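Local coordinates for histone-lysine N-methyltransferase, H3 lysine-9 specific SUVH4 (Arabidopsis thaliana, PDB 4QEN), which uses S-adenosyl-L-methionine to methylate a lysine of the histone H3 tail, setting a repressive chromatin mark, and also binds double-stranded methylated DNA, at residues A[25-30]-A[324-329]; A[53-58]-A[87-92]; A[116-121]-A[140-145]; A[284-289]-A[474-479]. All coordinates share one frame; numbering follows the deposited sequence.

Interaction 1. Residues A[25-30]-A[324-329]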
# COMPACT_ATOMS: atom_id res chain seq x y z
N TYR A 25 0.16 -13.25 -1.62
CA TYR A 25 -0.69 -12.89 -2.74
C TYR A 25 0.10 -12.87 -4.05
O TYR A 25 -0.25 -13.56 -5.01
CB TYR A 25 -1.36 -11.53 -2.47
CG TYR A 25 -2.06 -10.97 -3.68
CD1 TYR A 25 -3.13 -11.66 -4.26
CD2 TYR A 25 -1.67 -9.76 -4.24
CE1 TYR A 25 -3.78 -11.15 -5.37
CE2 TYR A 25 -2.31 -9.25 -5.36
CZ TYR A 25 -3.37 -9.94 -5.91
OH TYR A 25 -4.01 -9.45 -7.01
N LEU A 26 1.18 -12.08 -4.10
CA LEU A 26 1.94 -11.98 -5.34
C LEU A 26 2.61 -13.30 -5.75
O LEU A 26 2.74 -13.59 -6.94
CB LEU A 26 2.98 -10.85 -5.26
CG LEU A 26 2.40 -9.44 -5.07
CD1 LEU A 26 3.50 -8.37 -5.01
CD2 LEU A 26 1.39 -9.13 -6.17
N LEU A 27 3.03 -14.10 -4.77
CA LEU A 27 3.56 -15.43 -5.07
C LEU A 27 2.49 -16.32 -5.72
O LEU A 27 2.79 -17.10 -6.63
CB LEU A 27 4.10 -16.11 -3.80
CG LEU A 27 5.42 -15.59 -3.21
CD1 LEU A 27 5.59 -16.11 -1.78
CD2 LEU A 27 6.62 -15.96 -4.08
N CYS A 28 1.25 -16.21 -5.24
CA CYS A 28 0.16 -16.99 -5.82
C CYS A 28 -0.20 -16.47 -7.22
O CYS A 28 -0.56 -17.24 -8.11
CB CYS A 28 -1.07 -16.98 -4.90
SG CYS A 28 -0.79 -17.85 -3.35
N VAL A 29 -0.07 -15.16 -7.41
CA VAL A 29 -0.29 -14.60 -8.73
C VAL A 29 0.76 -15.12 -9.71
O VAL A 29 0.45 -15.47 -10.86
CB VAL A 29 -0.26 -13.06 -8.72
CG1 VAL A 29 -0.34 -12.53 -10.14
CG2 VAL A 29 -1.43 -12.50 -7.87
N GLN A 30 2.00 -15.21 -9.25
CA GLN A 30 3.08 -15.74 -10.07
C GLN A 30 2.85 -17.23 -10.40
O GLN A 30 3.14 -17.69 -11.50
CB GLN A 30 4.43 -15.53 -9.39
CG GLN A 30 5.60 -16.00 -10.26
CD GLN A 30 6.93 -15.79 -9.59
OE1 GLN A 30 7.80 -15.10 -10.13
NE2 GLN A 30 7.11 -16.37 -8.41
N LEU A 324 7.14 -5.97 -7.84
CA LEU A 324 8.20 -6.79 -7.26
C LEU A 324 7.58 -7.68 -6.21
O LEU A 324 6.85 -7.21 -5.34
CB LEU A 324 9.26 -5.89 -6.62
CG LEU A 324 10.45 -6.54 -5.90
CD1 LEU A 324 11.35 -7.25 -6.89
CD2 LEU A 324 11.25 -5.47 -5.15
N ILE A 325 7.86 -8.98 -6.28
CA ILE A 325 7.22 -9.93 -5.38
C ILE A 325 7.72 -9.75 -3.94
O ILE A 325 6.92 -9.70 -3.00
CB ILE A 325 7.46 -11.36 -5.85
CG1 ILE A 325 6.87 -11.55 -7.25
CG2 ILE A 325 6.83 -12.35 -4.88
CD1 ILE A 325 7.21 -12.89 -7.90
N GLU A 326 9.03 -9.63 -3.79
CA GLU A 326 9.62 -9.41 -2.48
C GLU A 326 10.99 -8.80 -2.63
O GLU A 326 11.60 -8.89 -3.70
CB GLU A 326 9.74 -10.71 -1.70
CG GLU A 326 10.66 -11.71 -2.33
CD GLU A 326 10.59 -13.05 -1.65
OE1 GLU A 326 10.89 -13.11 -0.44
OE2 GLU A 326 10.22 -14.04 -2.32
N SER A 327 11.47 -8.18 -1.56
CA SER A 327 12.78 -7.54 -1.58
C SER A 327 13.85 -8.61 -1.68
O SER A 327 13.67 -9.74 -1.22
CB SER A 327 12.99 -6.70 -0.33
OG SER A 327 13.00 -7.53 0.81
N ARG A 328 14.97 -8.24 -2.28
CA ARG A 328 16.10 -9.13 -2.48
C ARG A 328 17.37 -8.33 -2.27
O ARG A 328 17.34 -7.11 -2.35
CB ARG A 328 16.07 -9.66 -3.91
CG ARG A 328 14.92 -10.60 -4.22
CD ARG A 328 14.80 -10.78 -5.71
NE ARG A 328 13.92 -11.89 -6.09
CZ ARG A 328 14.32 -13.14 -6.27
NH1 ARG A 328 15.60 -13.46 -6.10
NH2 ARG A 328 13.45 -14.07 -6.62
N ASP A 329 18.48 -9.00 -2.00
CA ASP A 329 19.76 -8.31 -1.92
C ASP A 329 19.97 -7.48 -3.18
O ASP A 329 20.31 -6.30 -3.12
CB ASP A 329 20.91 -9.30 -1.74
CG ASP A 329 20.87 -10.00 -0.38
OD1 ASP A 329 20.12 -9.53 0.50
OD2 ASP A 329 21.60 -10.99 -0.19

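Interaction 2. Residues A[53-58]-A[87-92]. With nucleotides of chain C; nucleotides of chain B.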
# COMPACT_ATOMS: atom_id res chain seq x y z
N PRO A 53 -6.52 -13.84 15.36
CA PRO A 53 -7.14 -15.12 15.01
C PRO A 53 -8.47 -15.42 15.73
O PRO A 53 -9.15 -16.35 15.31
CB PRO A 53 -6.08 -16.15 15.42
CG PRO A 53 -5.35 -15.48 16.54
CD PRO A 53 -5.35 -14.01 16.24
N ARG A 54 -8.81 -14.66 16.77
CA ARG A 54 -10.11 -14.80 17.43
C ARG A 54 -10.93 -13.53 17.24
O ARG A 54 -10.38 -12.45 17.02
CB ARG A 54 -9.94 -15.08 18.93
CG ARG A 54 -9.12 -16.33 19.25
CD ARG A 54 -9.96 -17.59 19.10
NE ARG A 54 -11.03 -17.65 20.09
CZ ARG A 54 -11.95 -18.61 20.15
NH1 ARG A 54 -11.95 -19.61 19.27
NH2 ARG A 54 -12.88 -18.57 21.09
N LYS A 55 -12.25 -13.66 17.31
CA LYS A 55 -13.16 -12.55 17.15
C LYS A 55 -12.97 -11.54 18.27
O LYS A 55 -12.64 -11.92 19.39
CB LYS A 55 -14.60 -13.07 17.19
CG LYS A 55 -14.98 -14.00 16.05
CD LYS A 55 -14.77 -13.32 14.71
CE LYS A 55 -15.60 -14.01 13.64
NZ LYS A 55 -15.16 -15.41 13.40
N ILE A 56 -13.20 -10.27 17.97
CA ILE A 56 -13.05 -9.19 18.94
C ILE A 56 -14.20 -8.20 18.77
O ILE A 56 -14.55 -7.83 17.65
CB ILE A 56 -11.71 -8.43 18.73
CG1 ILE A 56 -10.52 -9.35 19.05
CG2 ILE A 56 -11.67 -7.15 19.56
CD1 ILE A 56 -9.17 -8.82 18.51
N ILE A 57 -14.80 -7.80 19.89
CA ILE A 57 -15.86 -6.80 19.89
C ILE A 57 -15.22 -5.41 19.94
O ILE A 57 -14.37 -5.16 20.79
CB ILE A 57 -16.75 -6.96 21.13
CG1 ILE A 57 -17.56 -8.26 21.04
CG2 ILE A 57 -17.70 -5.77 21.26
CD1 ILE A 57 -18.38 -8.55 22.29
N GLY A 58 -15.60 -4.52 19.04
CA GLY A 58 -15.08 -3.16 19.11
C GLY A 58 -13.88 -2.95 18.20
O GLY A 58 -13.74 -3.63 17.19
N GLY A 87 -21.21 -11.06 4.35
CA GLY A 87 -21.31 -9.69 4.80
C GLY A 87 -21.23 -9.52 6.30
O GLY A 87 -20.77 -8.49 6.79
N ILE A 88 -21.67 -10.54 7.04
CA ILE A 88 -21.76 -10.46 8.49
C ILE A 88 -20.81 -11.46 9.13
O ILE A 88 -20.92 -12.67 8.91
CB ILE A 88 -23.20 -10.76 8.99
CG1 ILE A 88 -24.21 -9.81 8.34
CG2 ILE A 88 -23.28 -10.68 10.51
CD1 ILE A 88 -25.70 -10.31 8.41
N ASP A 89 -19.90 -10.95 9.95
CA ASP A 89 -18.96 -11.78 10.67
C ASP A 89 -19.38 -11.78 12.13
O ASP A 89 -19.53 -10.69 12.74
CB ASP A 89 -17.54 -11.23 10.53
CG ASP A 89 -16.48 -12.30 10.71
OD1 ASP A 89 -16.74 -13.48 10.39
OD2 ASP A 89 -15.37 -11.95 11.16
N TYR A 90 -19.56 -12.99 12.67
CA TYR A 90 -20.05 -13.14 14.04
C TYR A 90 -19.37 -14.22 14.85
O TYR A 90 -18.83 -15.17 14.31
CB TYR A 90 -21.57 -13.35 14.06
CG TYR A 90 -22.10 -14.58 13.37
CD1 TYR A 90 -22.23 -15.78 14.05
CD2 TYR A 90 -22.52 -14.53 12.05
CE1 TYR A 90 -22.76 -16.90 13.45
CE2 TYR A 90 -23.03 -15.64 11.42
CZ TYR A 90 -23.16 -16.83 12.13
OH TYR A 90 -23.68 -17.95 11.51
N MET A 91 -19.42 -14.05 16.17
CA MET A 91 -18.99 -15.07 17.12
C MET A 91 -19.96 -16.24 17.10
O MET A 91 -21.16 -16.07 17.33
CB MET A 91 -18.95 -14.50 18.54
CG MET A 91 -17.81 -13.51 18.80
SD MET A 91 -17.95 -12.80 20.48
CE MET A 91 -16.46 -11.81 20.52
N SER A 92 -19.42 -17.43 16.83
CA SER A 92 -20.19 -18.67 16.87
C SER A 92 -20.46 -19.09 18.30
O SER A 92 -19.99 -18.45 19.24
CB SER A 92 -19.36 -19.77 16.21
OG SER A 92 -18.25 -20.09 17.03
P DA C 11 -17.50 -19.15 12.16
OP1 DA C 11 -17.58 -18.44 10.88
OP2 DA C 11 -17.03 -18.44 13.37
O5' DA C 11 -18.93 -19.82 12.46
C5' DA C 11 -20.06 -19.51 11.65
C4' DA C 11 -21.09 -20.59 11.87
O4' DA C 11 -20.70 -21.79 11.14
C3' DA C 11 -21.24 -21.01 13.32
O3' DA C 11 -22.62 -20.92 13.59
C2' DA C 11 -20.71 -22.45 13.39
C1' DA C 11 -20.87 -22.93 11.95
N9 DA C 11 -19.84 -23.86 11.48
C8 DA C 11 -18.56 -23.99 11.95
N7 DA C 11 -17.85 -24.90 11.31
C5 DA C 11 -18.72 -25.37 10.34
C6 DA C 11 -18.57 -26.35 9.33
N6 DA C 11 -17.45 -27.05 9.12
N1 DA C 11 -19.64 -26.58 8.54
C2 DA C 11 -20.78 -25.89 8.74
N3 DA C 11 -21.03 -24.96 9.65
C4 DA C 11 -19.95 -24.74 10.43
N1 5CM B 7 -23.44 -7.34 1.54
C2 5CM B 7 -24.06 -6.18 1.28
N3 5CM B 7 -25.16 -5.80 2.08
C4 5CM B 7 -25.73 -6.65 3.04
C5 5CM B 7 -25.18 -7.91 3.22
C5A 5CM B 7 -25.69 -8.84 4.16
C6 5CM B 7 -24.09 -8.22 2.44
O2 5CM B 7 -23.62 -5.33 0.51
N4 5CM B 7 -26.81 -6.34 3.78
C1' 5CM B 7 -22.41 -8.25 0.93
C2' 5CM B 7 -21.45 -9.29 1.27
C3' 5CM B 7 -20.90 -9.39 -0.31
C4' 5CM B 7 -22.19 -9.80 -1.07
O4' 5CM B 7 -22.96 -8.67 -0.41
O3' 5CM B 7 -20.34 -8.25 -0.97
C5' 5CM B 7 -22.46 -11.13 -0.25
O5' 5CM B 7 -22.43 -11.52 1.13
P 5CM B 7 -23.55 -12.43 1.82
OP1 5CM B 7 -23.61 -12.14 3.27
OP2 5CM B 7 -24.81 -12.37 1.08
P DC C 12 -23.22 -21.24 15.04
OP1 DC C 12 -24.34 -20.29 15.19
OP2 DC C 12 -22.16 -21.32 16.07
O5' DC C 12 -23.82 -22.70 14.88
C5' DC C 12 -24.78 -22.94 13.85
C4' DC C 12 -24.82 -24.42 13.54
O4' DC C 12 -23.57 -24.85 12.92
C3' DC C 12 -25.00 -25.32 14.76
O3' DC C 12 -25.95 -26.28 14.48
C2' DC C 12 -23.66 -26.04 14.88
C1' DC C 12 -23.33 -26.16 13.40
N1 DC C 12 -21.94 -26.62 13.14
C2 DC C 12 -21.68 -27.47 12.04
O2 DC C 12 -22.61 -27.82 11.31
N3 DC C 12 -20.42 -27.89 11.81
C4 DC C 12 -19.43 -27.49 12.62
N4 DC C 12 -18.19 -27.93 12.35
C5 DC C 12 -19.68 -26.63 13.74
C6 DC C 12 -20.94 -26.22 13.97
O HOH W 1 -15.91 -15.91 10.80

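Interaction 3. Residues A[116-121]-A[140-145]. With nucleotides of chain B.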
# COMPACT_ATOMS: atom_id res chain seq x y z
N TYR A 116 -27.01 -5.68 -1.73
CA TYR A 116 -28.39 -5.95 -1.30
C TYR A 116 -29.30 -4.77 -1.65
O TYR A 116 -29.07 -3.65 -1.17
CB TYR A 116 -28.42 -6.25 0.20
CG TYR A 116 -28.12 -7.70 0.57
CD1 TYR A 116 -26.86 -8.26 0.33
CD2 TYR A 116 -29.09 -8.50 1.16
CE1 TYR A 116 -26.59 -9.59 0.68
CE2 TYR A 116 -28.84 -9.81 1.50
CZ TYR A 116 -27.59 -10.35 1.26
OH TYR A 116 -27.36 -11.67 1.61
N GLU A 117 -30.31 -5.00 -2.48
CA GLU A 117 -31.17 -3.90 -2.93
C GLU A 117 -31.94 -3.21 -1.79
O GLU A 117 -32.45 -2.11 -1.97
CB GLU A 117 -32.15 -4.36 -4.02
CG GLU A 117 -33.20 -5.35 -3.54
CD GLU A 117 -32.77 -6.80 -3.71
OE1 GLU A 117 -31.55 -7.06 -3.85
OE2 GLU A 117 -33.67 -7.69 -3.73
N ASP A 118 -32.03 -3.86 -0.62
CA ASP A 118 -32.74 -3.26 0.51
C ASP A 118 -31.85 -2.40 1.41
O ASP A 118 -32.37 -1.72 2.30
CB ASP A 118 -33.49 -4.33 1.33
CG ASP A 118 -34.53 -5.08 0.51
OD1 ASP A 118 -35.54 -4.47 0.13
OD2 ASP A 118 -34.33 -6.28 0.20
N ASP A 119 -30.53 -2.45 1.21
CA ASP A 119 -29.62 -1.63 2.02
C ASP A 119 -29.90 -0.14 1.78
O ASP A 119 -30.15 0.27 0.65
CB ASP A 119 -28.13 -1.89 1.68
CG ASP A 119 -27.60 -3.20 2.26
OD1 ASP A 119 -28.30 -3.86 3.06
OD2 ASP A 119 -26.47 -3.58 1.90
N LEU A 120 -29.86 0.66 2.84
CA LEU A 120 -29.99 2.11 2.69
C LEU A 120 -28.87 2.78 3.47
O LEU A 120 -28.82 2.66 4.69
CB LEU A 120 -31.35 2.60 3.20
CG LEU A 120 -31.60 4.12 3.20
CD1 LEU A 120 -31.41 4.70 1.81
CD2 LEU A 120 -33.01 4.51 3.76
N ASP A 121 -27.98 3.48 2.75
CA ASP A 121 -26.81 4.14 3.34
C ASP A 121 -27.02 5.66 3.49
O ASP A 121 -27.03 6.40 2.51
CB ASP A 121 -25.56 3.85 2.50
CG ASP A 121 -24.27 4.41 3.11
OD1 ASP A 121 -24.33 5.02 4.20
OD2 ASP A 121 -23.20 4.23 2.50
N LYS A 140 -29.12 -10.73 -9.21
CA LYS A 140 -28.58 -10.72 -7.85
C LYS A 140 -29.54 -10.11 -6.82
O LYS A 140 -29.15 -9.34 -5.93
CB LYS A 140 -27.22 -10.02 -7.84
CG LYS A 140 -26.41 -10.26 -6.59
CD LYS A 140 -25.00 -9.79 -6.75
CE LYS A 140 -24.42 -9.46 -5.40
NZ LYS A 140 -23.85 -10.61 -4.67
N ARG A 141 -30.82 -10.44 -6.96
CA ARG A 141 -31.87 -9.92 -6.10
C ARG A 141 -32.22 -10.95 -5.02
O ARG A 141 -31.70 -12.06 -5.03
CB ARG A 141 -33.10 -9.59 -6.93
CG ARG A 141 -32.85 -8.61 -8.08
CD ARG A 141 -32.76 -7.16 -7.59
NE ARG A 141 -32.40 -6.24 -8.67
CZ ARG A 141 -33.24 -5.79 -9.59
NH1 ARG A 141 -32.80 -4.97 -10.54
NH2 ARG A 141 -34.53 -6.14 -9.58
N GLN A 142 -33.12 -10.59 -4.10
CA GLN A 142 -33.65 -11.56 -3.16
C GLN A 142 -34.52 -12.56 -3.89
O GLN A 142 -35.34 -12.18 -4.72
CB GLN A 142 -34.48 -10.88 -2.07
CG GLN A 142 -33.66 -10.05 -1.11
CD GLN A 142 -32.56 -10.86 -0.46
OE1 GLN A 142 -31.37 -10.69 -0.78
NE2 GLN A 142 -32.94 -11.77 0.43
N ILE A 143 -34.36 -13.84 -3.57
CA ILE A 143 -35.17 -14.87 -4.22
C ILE A 143 -35.97 -15.74 -3.27
O ILE A 143 -36.75 -16.58 -3.71
CB ILE A 143 -34.32 -15.77 -5.13
CG1 ILE A 143 -33.12 -16.33 -4.35
CG2 ILE A 143 -33.86 -15.00 -6.36
CD1 ILE A 143 -32.16 -17.18 -5.21
N LYS A 144 -35.79 -15.55 -1.97
CA LYS A 144 -36.72 -16.14 -1.00
C LYS A 144 -36.62 -15.45 0.35
O LYS A 144 -35.68 -14.71 0.60
CB LYS A 144 -36.48 -17.65 -0.84
CG LYS A 144 -35.21 -18.01 -0.14
CD LYS A 144 -35.36 -19.33 0.59
CE LYS A 144 -34.20 -20.26 0.32
NZ LYS A 144 -34.41 -20.98 -0.97
N ASP A 145 -37.61 -15.73 1.20
CA ASP A 145 -37.76 -15.10 2.51
C ASP A 145 -36.56 -15.33 3.40
O ASP A 145 -35.97 -16.41 3.39
CB ASP A 145 -38.99 -15.68 3.22
CG ASP A 145 -40.29 -15.28 2.57
OD1 ASP A 145 -40.29 -14.29 1.80
OD2 ASP A 145 -41.31 -15.94 2.85
N1 5CM B 7 -23.44 -7.34 1.54
C2 5CM B 7 -24.06 -6.18 1.28
N3 5CM B 7 -25.16 -5.80 2.08
C4 5CM B 7 -25.73 -6.65 3.04
C5 5CM B 7 -25.18 -7.91 3.22
C5A 5CM B 7 -25.69 -8.84 4.16
C6 5CM B 7 -24.09 -8.22 2.44
O2 5CM B 7 -23.62 -5.33 0.51
N4 5CM B 7 -26.81 -6.34 3.78
C1' 5CM B 7 -22.41 -8.25 0.93
C2' 5CM B 7 -21.45 -9.29 1.27
C3' 5CM B 7 -20.90 -9.39 -0.31
C4' 5CM B 7 -22.19 -9.80 -1.07
O4' 5CM B 7 -22.96 -8.67 -0.41
O3' 5CM B 7 -20.34 -8.25 -0.97
C5' 5CM B 7 -22.46 -11.13 -0.25
O5' 5CM B 7 -22.43 -11.52 1.13
P 5CM B 7 -23.55 -12.43 1.82
OP1 5CM B 7 -23.61 -12.14 3.27
OP2 5CM B 7 -24.81 -12.37 1.08
O HOH W 2 -30.47 -8.68 -2.38

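Interaction 4. Residues A[284-289]-A[474-479]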
# COMPACT_ATOMS: atom_id res chain seq x y z
N ILE A 284 34.31 4.63 -12.96
CA ILE A 284 34.46 3.61 -13.97
C ILE A 284 33.10 3.20 -14.56
O ILE A 284 32.08 3.16 -13.86
CB ILE A 284 35.20 2.37 -13.39
CG1 ILE A 284 35.57 1.39 -14.52
CG2 ILE A 284 34.37 1.69 -12.29
CD1 ILE A 284 36.45 0.24 -14.08
N ILE A 285 33.10 2.92 -15.85
CA ILE A 285 31.94 2.31 -16.48
C ILE A 285 32.22 0.82 -16.63
O ILE A 285 33.05 0.41 -17.45
CB ILE A 285 31.64 2.96 -17.83
CG1 ILE A 285 31.27 4.44 -17.62
CG2 ILE A 285 30.53 2.20 -18.55
CD1 ILE A 285 31.27 5.29 -18.87
N PRO A 286 31.56 -0.00 -15.81
CA PRO A 286 31.83 -1.44 -15.82
C PRO A 286 31.49 -2.09 -17.15
O PRO A 286 30.77 -1.51 -17.97
CB PRO A 286 30.89 -1.98 -14.73
CG PRO A 286 30.62 -0.83 -13.84
CD PRO A 286 30.64 0.38 -14.73
N LYS A 287 32.04 -3.28 -17.36
CA LYS A 287 31.71 -4.11 -18.51
C LYS A 287 30.19 -4.36 -18.59
O LYS A 287 29.56 -4.70 -17.60
CB LYS A 287 32.46 -5.44 -18.40
CG LYS A 287 32.40 -6.33 -19.63
CD LYS A 287 33.07 -7.67 -19.36
CE LYS A 287 32.97 -8.61 -20.55
NZ LYS A 287 33.14 -10.03 -20.13
N SER A 288 29.61 -4.17 -19.78
CA SER A 288 28.17 -4.39 -19.97
C SER A 288 27.74 -5.84 -19.73
O SER A 288 28.48 -6.77 -20.05
CB SER A 288 27.75 -3.96 -21.37
OG SER A 288 27.55 -2.56 -21.42
N SER A 289 26.54 -6.03 -19.17
CA SER A 289 26.01 -7.38 -18.95
C SER A 289 25.78 -8.07 -20.28
O SER A 289 25.38 -7.44 -21.26
CB SER A 289 24.68 -7.36 -18.20
OG SER A 289 24.60 -6.32 -17.26
N SER A 474 21.27 -3.92 -14.13
CA SER A 474 20.73 -4.11 -15.48
C SER A 474 21.77 -3.82 -16.55
O SER A 474 22.01 -4.64 -17.43
CB SER A 474 19.45 -3.29 -15.70
OG SER A 474 19.65 -1.93 -15.34
N SER A 475 22.39 -2.65 -16.47
CA SER A 475 23.41 -2.24 -17.44
C SER A 475 24.68 -3.07 -17.28
O SER A 475 25.36 -3.37 -18.26
CB SER A 475 23.73 -0.74 -17.27
OG SER A 475 22.57 -0.01 -16.86
N HIS A 476 25.00 -3.45 -16.05
CA HIS A 476 26.26 -4.13 -15.76
C HIS A 476 26.09 -4.98 -14.52
O HIS A 476 25.01 -5.00 -13.93
CB HIS A 476 27.39 -3.11 -15.56
CG HIS A 476 27.10 -2.12 -14.48
ND1 HIS A 476 27.06 -2.46 -13.15
CD2 HIS A 476 26.81 -0.79 -14.54
CE1 HIS A 476 26.77 -1.39 -12.43
NE2 HIS A 476 26.62 -0.37 -13.25
N GLN A 477 27.15 -5.67 -14.12
CA GLN A 477 27.04 -6.60 -13.01
C GLN A 477 27.87 -6.18 -11.80
O GLN A 477 28.17 -7.00 -10.93
CB GLN A 477 27.43 -8.01 -13.46
CG GLN A 477 26.57 -8.56 -14.60
CD GLN A 477 25.15 -8.85 -14.16
OE1 GLN A 477 24.19 -8.20 -14.59
NE2 GLN A 477 25.00 -9.83 -13.28
N ASP A 478 28.23 -4.90 -11.75
CA ASP A 478 29.07 -4.41 -10.66
C ASP A 478 28.21 -3.87 -9.52
O ASP A 478 27.63 -2.79 -9.63
CB ASP A 478 30.03 -3.33 -11.17
CG ASP A 478 31.13 -3.00 -10.17
OD1 ASP A 478 30.88 -3.04 -8.95
OD2 ASP A 478 32.26 -2.71 -10.62
N ILE A 479 28.15 -4.63 -8.43
CA ILE A 479 27.24 -4.35 -7.32
C ILE A 479 27.51 -2.99 -6.66
O ILE A 479 26.61 -2.38 -6.07
CB ILE A 479 27.28 -5.48 -6.26
CG1 ILE A 479 26.17 -5.32 -5.23
CG2 ILE A 479 28.65 -5.53 -5.58
CD1 ILE A 479 24.76 -5.37 -5.82
O HOH W 3 26.39 -0.91 -19.83

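Interaction 1. Residues A[25-30]-A[324-329]
Ile325 pushes its two branches against one side of helix 10-30, and most of the contact is made by this residue. Its CG2 methyl meets Leu27, whose CD2 is 3.7 Å away, and the two side chains cross at about a right angle. The same methyl lies 4.1 Å from CB of Leu26. The longer branch diverges from it along the helix: CD1 of Ile325 rests on Gln30, 4.1 Å from its CB, and also touches the amide group. With CG2 anti to the backbone N and CG1 beside it (chi1 -60°), both branches are turned onto the helix. Leu26 completes the first shell by sending CD1 to within 3.6 Å of the carbonyl O of Leu324, past the CA of Ile325.

Further out, the loop is tied down by partners of its own. The backbone of Leu324 bonds to Gly378 and that of Ile325 to Pro315, while Glu326 forms a salt bridge with Lys23, earlier on the same helix. Leu26 also packs on Val317 and Leu319, and Cys28 and Val29 turn to helix 36-46.

Through Ile325 and Leu26 an N-terminal helix is seated on the pre-SET region of the enzyme. Were Ile325 replaced by an alanine, a gap would probably open between Leu27 and Gln30, leaving both side chains without their shared apolar mate. No hydrogen bond joins the two segments, which implies that their fit rests on hydrophobic burial and shape, with the Glu326 charge pair lying beside it.

Interaction 2. Residues A[53-58]-A[87-92]
Lys55 lays its aliphatic stem along Met91, the two chains sliding past each other in opposite directions, with CB of Lys55 3.6 Å from CG of Met91. The setting is the SRA domain, the module that reads methylated DNA, where the loop leading to strand 68-69 covers strand 88-91. Met91 is extended beyond CG (chi2 175°), which carries its CE methyl onward to Ile57, 3.8 Å from CG1 and roughly perpendicular to that side chain. Ile57 in turn packs on Leu106 and Val108 of the neighbouring antiparallel strand 106-112, so an apolar layer backs the lysine.

The polar end of Lys55 turns the other way. A bend at chi2 brings CE beside the carboxylate of Asp89 and one at chi4 turns NZ, yet NZ and OD1 form a long salt bridge, 3.9 Å. A water bridges the charges: it accepts from Lys55 NZ at 2.8 Å and donates to Asp89 OD1 at 2.6 Å. Its other hydrogen goes to OP1 of DA11 of chain C at 3.0 Å, tying protein and DNA backbone through one molecule. The other carboxylate oxygen, OD2, accepts from the backbone N of Asn82, which fixes the turn of the group. With Lys55 NZ 3.6 Å from OP2 of DA11, its charge probably adds attraction to the DNA backbone.

Tyr90 presents its ring edge to the sugar-phosphate link between DA11 and DC12 of chain C. Just before the strand, Gly87 N reaches OP1 of 5CM7 of chain B in a 2.8 Å hydrogen bond, almost straight at 172°.

Interaction 3. Residues A[116-121]-A[140-145]
Tyr116 meets Gln142 obliquely and lies with one ring face against the methylated base 5CM7 of chain B, forming a wall of the SRA pocket that in this family receives a flipped-out 5-methylcytosine. CB of Tyr116 starts beside the base, 3.8 Å from N3 of 5CM7. Farther out, CD1 of Tyr116 lies 3.3 Å from C4 of 5CM7, while CE1 passes over C6. The base's methyl, C5A, sits above the same ring, offset toward the rim. CE2 of Tyr116 approaches OE1 of Gln142 at 3.5 Å, ring and amide planes 28° apart. At the tip, OH of Tyr116 donates to OP2 of 5CM7 at 2.7 Å, and His134 stacks on the ring. With an alanine here, the base would probably lose the cover over this face and the phosphate its hydroxyl donor.

Glu117 joins the two loops. Its OE2 accepts the backbone N-H of Gln142 at 3.0 Å through the syn lone pair, nearly straight at 167°, and takes a second bond from Ser200. NE2 of Gln142 is held by the carbonyl O of Gly132, a second-shell bond that steadies the amide bordering Tyr116. The type I turn from Tyr116 to Asp119 places Asp119 at the base's pairing edge, where its OD1 accepts from N4 of 5CM7 at 3.0 Å.

Interaction 4. Residues A[284-289]-A[474-479]
The backbones meet where Ser289 N donates to Ser475 O, 3.0 Å away and nearly straight at 165°, the donor tilted from the carbonyl plane. This joins the pre-SET region to the SET domain: 474-479 lies in the connection between the antiparallel strands 467-473 and 483-488, and the side chain of Ser289 lies about 8 Å from a bound zinc ion.

Pro286 supplies the apolar part. Its CG sits over the centre of the His476 ring in a CH-pi contact, 3.8 Å from the centroid and only 9° off the normal. His476 offers that face because its CG lies between the backbone N and the carbonyl carbon (chi1 57°), and its rotation is fixed by ND1, which accepts Asp478 N at 3.0 Å close to the ring plane. Pro286 CG also meets CB of Asp478, whose carboxylate is paired with Arg480.

At the other end, Ser289 OG donates to Ser474 O, coming from above the carbonyl plane. Ser475 O draws a further hydrogen from a water, and that water lies 2.6 Å from Ser288 OG.

Overall arrangement
Along the chain, interactions 2 and 3 follow one another, both inside the long loop that interaction 1 closes, while the segments of interactions 1 and 4 alternate. Interactions 2 and 3 belong to the SRA domain and reach the same sheet, their centres about 23 Å apart, each meeting the methylated nucleotide 5CM7 of chain B. Interactions 1 and 4, with centres about 25 Å apart, both involve the pre-SET region: one receives helix 10-30, the other meets the SET domain. Interaction 4 is about 62 Å from interaction 3, centre to centre, beyond the chain's centre. DNA reading and histone methylation thus occupy separate lobes, with helix 10-30 packed on the pre-SET side.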